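Local coordinates for cupin domain protein (Microcystis aeruginosa DIANCHI905, PDB 5ZBE) that binds an iron(II) ion in a bicupin fold and is probably a metal-dependent cupin enzyme or binding protein of unknown substrate, at residues P46-G51 / R101-L106. Residues are numbered along the deposited sequence; the frame is centred on the assembly and turned at random.
Sequences PESQIG and RITSSL. With FE2 (Fe (II) ion), chain B.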
ATOM      1  N   PRO A  46      13.519   1.924 -13.469  1.00 30.71           N
ATOM      2  CA  PRO A  46      13.953   0.544 -13.277  1.00 30.22           C
ATOM      3  C   PRO A  46      13.222  -0.182 -12.147  1.00 29.08           C
ATOM      4  O   PRO A  46      13.076  -1.399 -12.197  1.00 34.41           O
ATOM      5  CB  PRO A  46      15.448   0.673 -12.949  1.00 31.53           C
ATOM      6  CG  PRO A  46      15.663   2.110 -12.622  1.00 36.21           C
ATOM      7  CD  PRO A  46      14.639   2.874 -13.385  1.00 31.75           C
ATOM      8  N   GLU A  47      12.767   0.555 -11.143  1.00 26.11           N
ATOM      9  CA  GLU A  47      11.973  -0.056 -10.072  1.00 24.34           C
ATOM     10  C   GLU A  47      10.631  -0.522 -10.609  1.00 27.23           C
ATOM     11  O   GLU A  47       9.990   0.180 -11.381  1.00 27.91           O
ATOM     12  CB  GLU A  47      11.705   0.924  -8.942  1.00 27.19           C
ATOM     13  CG  GLU A  47      12.957   1.484  -8.290  1.00 28.96           C
ATOM     14  CD  GLU A  47      13.436   2.807  -8.896  1.00 34.60           C
ATOM     15  OE1 GLU A  47      13.109   3.129 -10.052  1.00 37.05           O
ATOM     16  OE2 GLU A  47      14.163   3.534  -8.199  1.00 43.78           O
ATOM     17  N   SER A  48      10.226  -1.705 -10.176  1.00 22.77           N
ATOM     18  CA  SER A  48       8.862  -2.183 -10.329  1.00 24.78           C
ATOM     19  C   SER A  48       7.956  -1.376  -9.412  1.00 21.36           C
ATOM     20  O   SER A  48       8.398  -0.887  -8.380  1.00 24.35           O
ATOM     21  CB  SER A  48       8.790  -3.654  -9.962  1.00 27.31           C
ATOM     22  OG  SER A  48       9.572  -4.426 -10.864  1.00 32.56           O
ATOM     23  N   GLN A  49       6.685  -1.240  -9.789  1.00 21.87           N
ATOM     24  CA  GLN A  49       5.753  -0.411  -9.027  1.00 21.83           C
ATOM     25  C   GLN A  49       4.387  -1.045  -8.914  1.00 22.07           C
ATOM     26  O   GLN A  49       3.886  -1.617  -9.868  1.00 23.75           O
ATOM     27  CB  GLN A  49       5.632   0.967  -9.680  1.00 25.22           C
ATOM     28  CG  GLN A  49       4.733   1.953  -8.950  1.00 24.15           C
ATOM     29  CD  GLN A  49       4.591   3.272  -9.696  1.00 23.51           C
ATOM     30  OE1 GLN A  49       3.478   3.709 -10.021  1.00 25.63           O
ATOM     31  NE2 GLN A  49       5.694   3.892  -9.985  1.00 22.20           N
ATOM     32  N   ILE A  50       3.803  -0.953  -7.721  1.00 20.65           N
ATOM     33  CA  ILE A  50       2.420  -1.346  -7.497  1.00 18.42           C
ATOM     34  C   ILE A  50       1.754  -0.276  -6.692  1.00 16.77           C
ATOM     35  O   ILE A  50       2.434   0.526  -6.048  1.00 18.84           O
ATOM     36  CB  ILE A  50       2.294  -2.690  -6.754  1.00 20.20           C
ATOM     37  CG1 ILE A  50       3.027  -2.637  -5.417  1.00 20.62           C
ATOM     38  CG2 ILE A  50       2.825  -3.824  -7.614  1.00 22.78           C
ATOM     39  CD1 ILE A  50       2.951  -3.930  -4.625  1.00 23.15           C
ATOM     40  N   GLY A  51       0.433  -0.232  -6.727  1.00 17.77           N
ATOM     41  CA  GLY A  51      -0.287   0.738  -5.925  1.00 17.77           C
ATOM     42  C   GLY A  51      -1.779   0.603  -6.009  1.00 18.08           C
ATOM     43  O   GLY A  51      -2.289  -0.168  -6.816  1.00 19.43           O
ATOM     44  N   ARG A 101      10.247  -0.779  -6.009  1.00 21.60           N
ATOM     45  CA  ARG A 101      11.328  -1.666  -5.576  1.00 21.60           C
ATOM     46  C   ARG A 101      11.985  -2.276  -6.805  1.00 22.09           C
ATOM     47  O   ARG A 101      11.288  -2.646  -7.747  1.00 24.61           O
ATOM     48  CB  ARG A 101      10.728  -2.771  -4.717  1.00 25.81           C
ATOM     49  CG  ARG A 101      11.689  -3.814  -4.190  1.00 26.94           C
ATOM     50  CD  ARG A 101      10.876  -4.836  -3.421  1.00 23.41           C
ATOM     51  NE  ARG A 101      11.689  -5.882  -2.814  1.00 29.49           N
ATOM     52  CZ  ARG A 101      12.296  -5.769  -1.637  1.00 30.21           C
ATOM     53  NH1 ARG A 101      13.008  -6.788  -1.166  1.00 36.80           N
ATOM     54  NH2 ARG A 101      12.186  -4.659  -0.915  1.00 29.97           N
ATOM     55  N   ILE A 102      13.316  -2.387  -6.798  1.00 23.83           N
ATOM     56  CA  ILE A 102      13.996  -3.157  -7.827  1.00 25.89           C
ATOM     57  C   ILE A 102      13.746  -4.633  -7.517  1.00 25.61           C
ATOM     58  O   ILE A 102      14.089  -5.130  -6.446  1.00 29.62           O
ATOM     59  CB  ILE A 102      15.511  -2.917  -7.847  1.00 28.80           C
ATOM     60  CG1 ILE A 102      15.826  -1.450  -8.139  1.00 37.04           C
ATOM     61  CG2 ILE A 102      16.159  -3.866  -8.852  1.00 33.89           C
ATOM     62  CD1 ILE A 102      15.614  -1.050  -9.577  1.00 40.25           C
ATOM     63  N   THR A 103      13.115  -5.315  -8.452  1.00 28.38           N
ATOM     64  CA  THR A 103      12.770  -6.707  -8.265  1.00 28.99           C
ATOM     65  C   THR A 103      13.487  -7.546  -9.304  1.00 27.23           C
ATOM     66  O   THR A 103      13.877  -7.048 -10.369  1.00 32.54           O
ATOM     67  CB  THR A 103      11.262  -6.921  -8.461  1.00 33.22           C
ATOM     68  OG1 THR A 103      10.903  -6.514  -9.787  1.00 35.45           O
ATOM     69  CG2 THR A 103      10.455  -6.089  -7.464  1.00 31.66           C
ATOM     70  N   SER A 104      13.667  -8.828  -9.003  0.50 29.31           N
ATOM     71  CA  SER A 104      14.200  -9.782  -9.977  0.50 34.97           C
ATOM     72  C   SER A 104      13.197 -10.908 -10.131  0.50 39.57           C
ATOM     73  O   SER A 104      13.483 -12.057  -9.821  0.50 48.63           O
ATOM     74  CB  SER A 104      15.546 -10.352  -9.534  0.50 42.26           C
ATOM     75  OG  SER A 104      16.107 -11.148 -10.569  0.50 47.21           O
ATOM     76  N   SER A 105      12.013 -10.555 -10.596  1.00 36.29           N
ATOM     77  CA  SER A 105      10.912 -11.495 -10.757  0.50 34.36           C
ATOM     78  C   SER A 105      10.572 -11.565 -12.243  1.00 33.83           C
ATOM     79  O   SER A 105      10.844 -10.632 -12.986  1.00 40.17           O
ATOM     80  CB  SER A 105       9.681 -11.040  -9.941  0.50 37.46           C
ATOM     81  OG  SER A 105       9.689 -11.536  -8.600  0.50 33.71           O
ATOM     82  N   LEU A 106       9.973 -12.673 -12.666  1.00 28.38           N
ATOM     83  CA  LEU A 106       9.471 -12.776 -14.029  1.00 30.11           C
ATOM     84  C   LEU A 106       8.295 -11.820 -14.210  1.00 28.60           C
ATOM     85  O   LEU A 106       7.615 -11.490 -13.242  1.00 32.03           O
ATOM     86  CB  LEU A 106       9.034 -14.199 -14.337  1.00 28.33           C
ATOM     87  CG  LEU A 106      10.176 -15.157 -14.576  1.00 28.65           C
ATOM     88  CD1 LEU A 106       9.611 -16.565 -14.647  1.00 31.47           C
ATOM     89  CD2 LEU A 106      10.913 -14.832 -15.855  1.00 24.92           C
TER
HETATM   90 FE   FE2 B 301       6.126   5.358 -11.518  1.00 25.55          FE
HETATM   91  O   HOH W   1      12.453  -3.889 -10.885  1.00 32.99           O
HETATM   92  O   HOH W   2       6.747   6.567  -9.914  1.00 31.11           O
HETATM   93  O   HOH W   3       4.257   6.298 -11.140  1.00 25.79           O
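S48 and T103 meet hydroxyl to hydroxyl, OG of S48 lying 2.7 Å from OG1 of T103 in a hydrogen bond. T103 holds OG1 between its backbone N and carbonyl carbon (chi1 60°), which turns the oxygen to S48 while CG2 lies alongside S48 CB at 3.9 Å. A water bridges the two segments: it gives a hydrogen to P46 O, takes one from T103 N and is bonded to S48 OG. With an alanine here, S48 OG would probably lose its hydroxyl mate and keep the water as its remaining partner in this contact, and the CG2 packing on S48 CB would go. The backbones pair beside this, S48 and R101 forming an antiparallel hydrogen-bonded pair. R101 N reaches S48 O at 3.0 Å in the carbonyl plane, whereas S48 N meets R101 O from 39° above the R101 carbonyl plane, with its N-H bent to 132°. Further out, I102 sends CD1 back over the P46-E47 peptide, 3.6 Å from E47 N and 3.8 Å from P46 CB. Q49, one residue beyond S48, points away and binds the iron through its side-chain amide, with H43, H45, H84 and two waters completing the site. The contact thus pairs strand 48-55 with strand 94-101 through S48 and R101; W134, from the loop before strand 135-142, packs against S48 and T103, and R101 NH2 hydrogen-bonds OG1 of T27 on strand 27-34.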